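Local coordinates for protein glypican-1 (Homo sapiens, PDB 4YWT) that carries heparan sulfate chains at the cell surface, through which it binds alpha-4 (V) collagen and takes part in Schwann cell myelination, at residues 268-273 with 413-418; 123-128 with 138-143; 237-242 with 447-452. The protein carries 3 engineered substitutions. All blocks are in the same frame, centred on the assembly; numbering follows the deposited sequence.

Contact 1: 268-273 with 413-418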
loop_
_atom_site.group_PDB
_atom_site.type_symbol
_atom_site.label_atom_id
_atom_site.label_comp_id
_atom_site.label_asym_id
_atom_site.label_seq_id
_atom_site.Cartn_x
_atom_site.Cartn_y
_atom_site.Cartn_z
ATOM N N PRO A 268 -13.299 16.777 -21.647
ATOM C CA PRO A 268 -12.993 15.697 -20.701
ATOM C C PRO A 268 -12.451 14.425 -21.360
ATOM O O PRO A 268 -11.422 13.911 -20.920
ATOM C CB PRO A 268 -14.345 15.430 -20.040
ATOM C CG PRO A 268 -15.017 16.759 -20.058
ATOM C CD PRO A 268 -14.599 17.410 -21.352
ATOM N N ASP A 269 -13.125 13.934 -22.397
ATOM C CA ASP A 269 -12.702 12.708 -23.073
ATOM C C ASP A 269 -11.375 12.893 -23.807
ATOM O O ASP A 269 -10.571 11.963 -23.902
ATOM C CB ASP A 269 -13.784 12.236 -24.047
ATOM C CG ASP A 269 -15.006 11.680 -23.337
ATOM O OD1 ASP A 269 -14.921 11.431 -22.115
ATOM O OD2 ASP A 269 -16.046 11.484 -24.000
ATOM N N TYR A 270 -11.158 14.095 -24.327
ATOM C CA TYR A 270 -9.897 14.458 -24.966
ATOM C C TYR A 270 -8.754 14.350 -23.955
ATOM O O TYR A 270 -7.784 13.606 -24.157
ATOM C CB TYR A 270 -9.996 15.877 -25.541
ATOM C CG TYR A 270 -8.746 16.402 -26.213
ATOM C CD1 TYR A 270 -7.825 15.543 -26.800
ATOM C CD2 TYR A 270 -8.493 17.768 -26.264
ATOM C CE1 TYR A 270 -6.683 16.031 -27.411
ATOM C CE2 TYR A 270 -7.356 18.263 -26.872
ATOM C CZ TYR A 270 -6.456 17.391 -27.445
ATOM O OH TYR A 270 -5.322 17.884 -28.051
ATOM N N CYS A 271 -8.892 15.096 -22.863
ATOM C CA CYS A 271 -7.943 15.070 -21.755
ATOM C C CYS A 271 -7.677 13.644 -21.280
ATOM O O CYS A 271 -6.534 13.272 -20.997
ATOM C CB CYS A 271 -8.471 15.923 -20.598
ATOM S SG CYS A 271 -7.407 15.996 -19.140
ATOM N N ARG A 272 -8.738 12.848 -21.208
ATOM C CA ARG A 272 -8.635 11.483 -20.716
ATOM C C ARG A 272 -7.881 10.579 -21.682
ATOM O O ARG A 272 -7.115 9.723 -21.252
ATOM C CB ARG A 272 -10.023 10.912 -20.435
ATOM C CG ARG A 272 -10.378 10.913 -18.960
ATOM C CD ARG A 272 -11.875 10.981 -18.746
ATOM N NE ARG A 272 -12.232 12.056 -17.825
ATOM C CZ ARG A 272 -13.476 12.464 -17.599
ATOM N NH1 ARG A 272 -13.706 13.449 -16.742
ATOM N NH2 ARG A 272 -14.489 11.887 -18.228
ATOM N N ASN A 273 -8.092 10.763 -22.980
ATOM C CA ASN A 273 -7.328 10.000 -23.960
ATOM C C ASN A 273 -5.858 10.391 -23.918
ATOM O O ASN A 273 -4.973 9.529 -23.991
ATOM C CB ASN A 273 -7.891 10.192 -25.366
ATOM C CG ASN A 273 -8.886 9.114 -25.742
ATOM O OD1 ASN A 273 -9.248 8.278 -24.916
ATOM N ND2 ASN A 273 -9.325 9.120 -26.993
ATOM N N ARG A 413 -19.033 24.256 -24.260
ATOM C CA ARG A 413 -18.408 23.959 -25.545
ATOM C C ARG A 413 -16.897 24.010 -25.355
ATOM O O ARG A 413 -16.359 25.010 -24.881
ATOM C CB ARG A 413 -18.863 24.943 -26.623
ATOM N N CYS A 414 -16.214 22.934 -25.733
ATOM C CA CYS A 414 -14.845 22.709 -25.278
ATOM C C CYS A 414 -13.817 22.526 -26.394
ATOM O O CYS A 414 -14.160 22.288 -27.550
ATOM C CB CYS A 414 -14.816 21.491 -24.356
ATOM S SG CYS A 414 -15.747 20.082 -24.997
ATOM N N TRP A 415 -12.549 22.651 -26.023
ATOM C CA TRP A 415 -11.433 22.516 -26.952
ATOM C C TRP A 415 -11.094 21.043 -27.216
ATOM O O TRP A 415 -10.741 20.303 -26.299
ATOM C CB TRP A 415 -10.234 23.281 -26.375
ATOM C CG TRP A 415 -8.881 22.986 -26.945
ATOM C CD1 TRP A 415 -7.920 22.187 -26.396
ATOM C CD2 TRP A 415 -8.310 23.533 -28.141
ATOM N NE1 TRP A 415 -6.796 22.184 -27.185
ATOM C CE2 TRP A 415 -7.008 23.007 -28.260
ATOM C CE3 TRP A 415 -8.774 24.411 -29.125
ATOM C CZ2 TRP A 415 -6.169 23.323 -29.327
ATOM C CZ3 TRP A 415 -7.938 24.723 -30.184
ATOM C CH2 TRP A 415 -6.653 24.178 -30.277
ATOM N N ASN A 416 -11.216 20.628 -28.477
ATOM C CA ASN A 416 -10.939 19.248 -28.880
ATOM C C ASN A 416 -9.525 19.079 -29.429
ATOM O O ASN A 416 -9.113 17.984 -29.811
ATOM C CB ASN A 416 -11.971 18.774 -29.909
ATOM C CG ASN A 416 -12.033 19.662 -31.145
ATOM O OD1 ASN A 416 -11.038 20.260 -31.556
ATOM N ND2 ASN A 416 -13.213 19.742 -31.748
ATOM N N GLY A 417 -8.799 20.188 -29.462
ATOM C CA GLY A 417 -7.415 20.237 -29.895
ATOM C C GLY A 417 -7.174 20.783 -31.292
ATOM O O GLY A 417 -6.084 21.283 -31.575
ATOM N N MET A 418 -8.158 20.681 -32.178
ATOM C CA MET A 418 -8.186 21.522 -33.374
ATOM C C MET A 418 -8.836 22.891 -33.135
ATOM O O MET A 418 -8.343 23.912 -33.613
ATOM C CB MET A 418 -8.862 20.782 -34.526
ATOM C CG MET A 418 -7.925 19.761 -35.166
ATOM S SD MET A 418 -8.704 18.243 -35.740
ATOM C CE MET A 418 -10.321 18.848 -36.204
#
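Helix 268-278 comes up against the turn that follows strand 414-415, with Tyr-270 and Asn-416 facing each other at 6.3 Å between their CA atoms. Every close contact across the pair runs through Tyr-270. Its CG lies anti to the backbone N (chi1 179°), which throws the ring out from the helix and lays it along the backbone of the turn. The carbonyl oxygen of Asn-416 stands 3.4 Å above the Tyr-270 ring plane, over its centre. The Trp-415 oxygen instead comes in at the ring edge, 3.4 Å from Tyr-270 CD2, where the slightly positive C-H rim probably suits it better. Farther along the same ring, Tyr-270 OH reaches Gly-417 CA at 3.6 Å. The indole meets the phenol obliquely, planes at 55°, and Trp-415 CD1 sits in the plane of the Tyr-270 ring, 4.0 Å from Tyr-270 CE2.

The turn that receives this ring is held from within. Asn-416 OD1 accepts from Met-418 N at 3.0 Å, in the carbonyl plane, forming an Asx turn, and a second bond comes from Ala-419 N. Gly-417, at a positive phi of 103°, folds back so that its CA lies over one face of the Trp-415 indole. Trp-415 NE1 is satisfied by Lys-251 O, while the Tyr-270 ring also meets that of Tyr-423. Disulfides from Cys-271 to Cys-400 and from Cys-414 to Cys-267 flank this aromatic cluster, a combination consistent with the cysteine-rich lobe of the glypican fold.

Contact 2: 123-128 with 138-143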
loop_
_atom_site.group_PDB
_atom_site.type_symbol
_atom_site.label_atom_id
_atom_site.label_comp_id
_atom_site.label_asym_id
_atom_site.label_seq_id
_atom_site.Cartn_x
_atom_site.Cartn_y
_atom_site.Cartn_z
ATOM N N ALA A 123 3.777 -8.334 35.288
ATOM C CA ALA A 123 3.147 -7.643 36.406
ATOM C C ALA A 123 2.190 -8.537 37.198
ATOM O O ALA A 123 2.100 -8.420 38.421
ATOM C CB ALA A 123 2.416 -6.410 35.909
ATOM N N THR A 124 1.480 -9.425 36.508
ATOM C CA THR A 124 0.422 -10.197 37.160
ATOM C C THR A 124 0.841 -11.605 37.593
ATOM O O THR A 124 0.339 -12.122 38.591
ATOM C CB THR A 124 -0.809 -10.326 36.245
ATOM O OG1 THR A 124 -0.443 -11.014 35.042
ATOM C CG2 THR A 124 -1.354 -8.951 35.893
ATOM N N PHE A 125 1.751 -12.221 36.843
ATOM C CA PHE A 125 2.162 -13.603 37.109
ATOM C C PHE A 125 2.781 -13.876 38.493
ATOM O O PHE A 125 2.481 -14.910 39.088
ATOM C CB PHE A 125 3.137 -14.075 36.026
ATOM C CG PHE A 125 2.467 -14.747 34.860
ATOM C CD1 PHE A 125 1.292 -14.239 34.331
ATOM C CD2 PHE A 125 3.012 -15.890 34.295
ATOM C CE1 PHE A 125 0.671 -14.857 33.261
ATOM C CE2 PHE A 125 2.396 -16.512 33.224
ATOM C CZ PHE A 125 1.224 -15.994 32.706
ATOM N N PRO A 126 3.652 -12.980 39.006
ATOM C CA PRO A 126 4.213 -13.282 40.331
ATOM C C PRO A 126 3.157 -13.436 41.424
ATOM O O PRO A 126 3.338 -14.240 42.336
ATOM C CB PRO A 126 5.115 -12.073 40.620
ATOM C CG PRO A 126 4.688 -11.016 39.651
ATOM C CD PRO A 126 4.251 -11.760 38.437
ATOM N N GLY A 127 2.065 -12.687 41.326
ATOM C CA GLY A 127 0.989 -12.797 42.292
ATOM C C GLY A 127 0.199 -14.084 42.135
ATOM O O GLY A 127 -0.165 -14.725 43.121
ATOM N N ALA A 128 -0.054 -14.466 40.889
ATOM C CA ALA A 128 -0.917 -15.604 40.591
ATOM C C ALA A 128 -0.219 -16.950 40.765
ATOM O O ALA A 128 -0.865 -17.950 41.073
ATOM C CB ALA A 128 -1.461 -15.484 39.172
ATOM N N ARG A 138 12.852 -16.020 32.746
ATOM C CA ARG A 138 13.694 -15.929 31.561
ATOM C C ARG A 138 13.139 -16.790 30.433
ATOM O O ARG A 138 13.340 -16.482 29.264
ATOM C CB ARG A 138 15.136 -16.342 31.863
ATOM C CG ARG A 138 16.079 -16.042 30.707
ATOM C CD ARG A 138 17.406 -16.762 30.816
ATOM N NE ARG A 138 18.100 -16.750 29.532
ATOM C CZ ARG A 138 19.328 -17.218 29.334
ATOM N NH1 ARG A 138 20.014 -17.736 30.343
ATOM N NH2 ARG A 138 19.871 -17.161 28.125
ATOM N N ALA A 139 12.446 -17.868 30.784
ATOM C CA ALA A 139 11.825 -18.721 29.779
ATOM C C ALA A 139 10.750 -17.947 29.020
ATOM O O ALA A 139 10.706 -17.965 27.787
ATOM C CB ALA A 139 11.235 -19.965 30.422
ATOM N N PHE A 140 9.893 -17.256 29.766
ATOM C CA PHE A 140 8.815 -16.471 29.175
ATOM C C PHE A 140 9.357 -15.285 28.381
ATOM O O PHE A 140 8.898 -15.004 27.268
ATOM C CB PHE A 140 7.854 -15.989 30.264
ATOM C CG PHE A 140 7.186 -17.104 31.018
ATOM C CD1 PHE A 140 6.172 -17.844 30.431
ATOM C CD2 PHE A 140 7.569 -17.413 32.312
ATOM C CE1 PHE A 140 5.554 -18.872 31.120
ATOM C CE2 PHE A 140 6.955 -18.441 33.006
ATOM C CZ PHE A 140 5.946 -19.170 32.409
ATOM N N ARG A 141 10.338 -14.595 28.958
ATOM C CA ARG A 141 10.992 -13.474 28.288
ATOM C C ARG A 141 11.598 -13.923 26.959
ATOM O O ARG A 141 11.462 -13.247 25.933
ATOM C CB ARG A 141 12.063 -12.866 29.196
ATOM C CG ARG A 141 12.890 -11.758 28.563
ATOM C CD ARG A 141 13.641 -10.971 29.630
ATOM N NE ARG A 141 12.736 -10.168 30.447
ATOM C CZ ARG A 141 13.085 -9.552 31.573
ATOM N NH1 ARG A 141 14.327 -9.651 32.028
ATOM N NH2 ARG A 141 12.191 -8.842 32.248
ATOM N N ASP A 142 12.252 -15.082 26.989
ATOM C CA ASP A 142 12.825 -15.685 25.793
ATOM C C ASP A 142 11.744 -16.010 24.773
ATOM O O ASP A 142 11.923 -15.776 23.579
ATOM C CB ASP A 142 13.608 -16.954 26.144
ATOM C CG ASP A 142 14.980 -16.656 26.716
ATOM O OD1 ASP A 142 15.567 -15.616 26.348
ATOM O OD2 ASP A 142 15.474 -17.462 27.533
ATOM N N LEU A 143 10.623 -16.551 25.242
ATOM C CA LEU A 143 9.509 -16.852 24.349
ATOM C C LEU A 143 9.019 -15.591 23.641
ATOM O O LEU A 143 8.790 -15.599 22.429
ATOM C CB LEU A 143 8.359 -17.511 25.113
ATOM C CG LEU A 143 7.134 -17.859 24.262
ATOM C CD1 LEU A 143 7.539 -18.682 23.047
ATOM C CD2 LEU A 143 6.091 -18.593 25.085
#
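An all-helical reversal of the chain brings Phe-125, near the end of the long helix 70-129, against Phe-140 on helix 137-152, only the short helix 131-134 and its linkers lying between. The helices stay well apart here: the nearest CA atoms, those of Phe-125 and Phe-140, are 10.7 Å from each other, and the two side chains bridge the interval by pointing toward one another. They form a T-shaped (edge-to-face) pair in which the edge of Phe-125 is presented to the face of Phe-140, with planes at 77° and ring centroids 5.8 Å apart. The closest carbons, Phe-125 CE2 and Phe-140 CE1, are 4.5 Å apart, a light touch.

Both rings are buried because other helices close over them. Ile-324 of helix 316-328 touches each ring, and Phe-165 of helix 158-177 adds to the packing of Phe-140. The backbone beside Phe-125 is kinked at Pro-126 and Gly-127, where neither N bonds to the turn before; the proline has no N-H to give. On the outer surface, Arg-141 NH2 bonds to Gln-122 OE1, a polar tie between the same two helices.

Chemically, this is dispersion plus the weak attraction of a C-H rim for an aromatic face, a pairing that probably favours this steep angle between the rings but adds modestly to the surrounding apolar core.

Contact 3: 237-242 with 447-452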
loop_
_atom_site.group_PDB
_atom_site.type_symbol
_atom_site.label_atom_id
_atom_site.label_comp_id
_atom_site.label_asym_id
_atom_site.label_seq_id
_atom_site.Cartn_x
_atom_site.Cartn_y
_atom_site.Cartn_z
ATOM N N ALA A 237 6.548 6.601 -8.999
ATOM C CA ALA A 237 6.442 8.060 -9.059
ATOM C C ALA A 237 7.599 8.709 -9.824
ATOM O O ALA A 237 7.461 9.819 -10.342
ATOM C CB ALA A 237 6.366 8.634 -7.654
ATOM N N GLN A 238 8.729 8.015 -9.903
ATOM C CA GLN A 238 9.921 8.566 -10.539
ATOM C C GLN A 238 9.984 8.293 -12.042
ATOM O O GLN A 238 10.885 8.780 -12.723
ATOM C CB GLN A 238 11.181 8.014 -9.865
ATOM C CG GLN A 238 11.328 8.403 -8.398
ATOM C CD GLN A 238 11.613 9.882 -8.198
ATOM O OE1 GLN A 238 11.831 10.625 -9.157
ATOM N NE2 GLN A 238 11.610 10.317 -6.943
ATOM N N VAL A 239 9.036 7.515 -12.554
ATOM C CA VAL A 239 8.974 7.254 -13.990
ATOM C C VAL A 239 8.659 8.540 -14.751
ATOM O O VAL A 239 7.604 9.143 -14.554
ATOM C CB VAL A 239 7.921 6.185 -14.335
ATOM C CG1 VAL A 239 7.833 5.998 -15.842
ATOM C CG2 VAL A 239 8.262 4.869 -13.652
ATOM N N PRO A 240 9.585 8.965 -15.624
ATOM C CA PRO A 240 9.471 10.234 -16.349
ATOM C C PRO A 240 8.442 10.202 -17.474
ATOM O O PRO A 240 8.192 9.145 -18.055
ATOM C CB PRO A 240 10.878 10.432 -16.915
ATOM C CG PRO A 240 11.380 9.048 -17.119
ATOM C CD PRO A 240 10.816 8.237 -15.980
ATOM N N LEU A 241 7.853 11.357 -17.768
ATOM C CA LEU A 241 6.945 11.495 -18.899
ATOM C C LEU A 241 7.737 11.546 -20.202
ATOM O O LEU A 241 8.818 12.130 -20.257
ATOM C CB LEU A 241 6.085 12.751 -18.751
ATOM C CG LEU A 241 5.123 12.784 -17.562
ATOM C CD1 LEU A 241 4.691 14.210 -17.262
ATOM C CD2 LEU A 241 3.913 11.903 -17.831
ATOM N N GLY A 242 7.196 10.931 -21.249
ATOM C CA GLY A 242 7.874 10.879 -22.531
ATOM C C GLY A 242 7.701 12.139 -23.359
ATOM O O GLY A 242 6.899 13.007 -23.015
ATOM N N LYS A 447 7.578 -1.208 -26.179
ATOM C CA LYS A 447 8.631 -0.674 -25.319
ATOM C C LYS A 447 8.116 -0.311 -23.926
ATOM O O LYS A 447 7.965 0.869 -23.608
ATOM C CB LYS A 447 9.271 0.553 -25.969
ATOM N N PRO A 448 7.851 -1.326 -23.087
ATOM C CA PRO A 448 7.397 -1.052 -21.720
ATOM C C PRO A 448 8.523 -0.521 -20.840
ATOM O O PRO A 448 9.694 -0.789 -21.108
ATOM C CB PRO A 448 6.920 -2.421 -21.228
ATOM C CG PRO A 448 7.718 -3.393 -22.014
ATOM C CD PRO A 448 7.919 -2.771 -23.366
ATOM N N ASP A 449 8.166 0.231 -19.804
ATOM C CA ASP A 449 9.149 0.755 -18.864
ATOM C C ASP A 449 9.626 -0.348 -17.920
ATOM O O ASP A 449 8.823 -1.134 -17.419
ATOM C CB ASP A 449 8.559 1.922 -18.073
ATOM C CG ASP A 449 9.570 2.573 -17.156
ATOM O OD1 ASP A 449 9.478 2.369 -15.929
ATOM O OD2 ASP A 449 10.460 3.289 -17.661
ATOM N N MET A 450 10.933 -0.401 -17.683
ATOM C CA MET A 450 11.526 -1.467 -16.879
ATOM C C MET A 450 11.170 -1.362 -15.398
ATOM O O MET A 450 10.884 -2.374 -14.745
ATOM C CB MET A 450 13.046 -1.471 -17.048
ATOM C CG MET A 450 13.559 -2.420 -18.127
ATOM S SD MET A 450 13.158 -4.154 -17.816
ATOM C CE MET A 450 11.725 -4.389 -18.868
ATOM N N THR A 451 11.194 -0.140 -14.875
ATOM C CA THR A 451 10.862 0.109 -13.476
ATOM C C THR A 451 9.482 -0.448 -13.146
ATOM O O THR A 451 9.311 -1.188 -12.170
ATOM C CB THR A 451 10.900 1.613 -13.145
ATOM O OG1 THR A 451 12.146 2.171 -13.580
ATOM C CG2 THR A 451 10.736 1.838 -11.649
ATOM N N ILE A 452 8.509 -0.101 -13.984
ATOM C CA ILE A 452 7.143 -0.587 -13.842
ATOM C C ILE A 452 7.096 -2.112 -13.794
ATOM O O ILE A 452 6.424 -2.691 -12.942
ATOM C CB ILE A 452 6.248 -0.096 -14.998
ATOM C CG1 ILE A 452 6.243 1.434 -15.062
ATOM C CG2 ILE A 452 4.835 -0.643 -14.850
ATOM C CD1 ILE A 452 5.738 2.100 -13.803
#
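Val-239, in the loop between helices 204-236 and 243-253, is the residue through which every close contact here passes: its methyls meet the N-cap residue and, through CG2, the first turn of helix 450-471. The tight part lies around that methyl. Val-239 CG2 is 3.6 Å from Asp-449 OD1 and 3.7 Å from Ile-452 CD1, so it fills the corner between a carboxylate and an apolar branch. With CG1 anti to the backbone N (chi1 177°), CG2 is left beside the N and turned to the helix start. Val-239 and Asp-449 approach from opposite directions, whereas Val-239 and Ile-452 cross at about a right angle. The other methyl rests more lightly on the carboxylate, Val-239 CG1 lying 4.0 Å from Asp-449 OD1.

Asp-449 is the N-cap of its helix. Its OD1 accepts the N-H of Ile-452 at 3.3 Å in a fairly straight bond (161° at the hydrogen), met on the anti side of the carboxylate and 22° out of its plane. Asn-281 OD1 takes the backbone N-H of Asp-449, which probably helps hold the capping residue in place; Asn-281 also touches Ile-452, while Gln-282 packs on Val-239.

Toward solvent the fit slackens. Thr-451 approaches only at 4.2 Å, from its CB to Val-239 CG2, and Pro-240 CD, on an exposed ring, stays 5.2 Å from Asp-449 OD2. The side chain of Gln-238, likewise exposed, leads away from the helix.

One oxygen, then, does two jobs: OD1 caps the helix and receives the valine methyls, which probably limit water's access to the capping bond on that side. The N-H groups at the helix start would be expected to stabilise the carboxylate in its charged form, so a small apolar contact sits beside an electrostatic anchor.

Along the chain contact 2 comes first and closes before the others open; contact 1 is then nested inside the loop closed by contact 3. Contact 2 lies on the opposite side of the chain's centre, its own centre 69 Å from that of contact 1 and 54 Å from that of contact 3. Contacts 1 and 3 are neighbours, 25 Å between centres and about 11 Å between nearest atoms, joined by helix 243-253: it starts after Gly-242 and packs on Tyr-270. Helix 70-129 spans the distance: its last turns supply one side of contact 2, and farther back it touches Leu-241 of contact 3. The three are thus spread along one elongated, largely helical core protein.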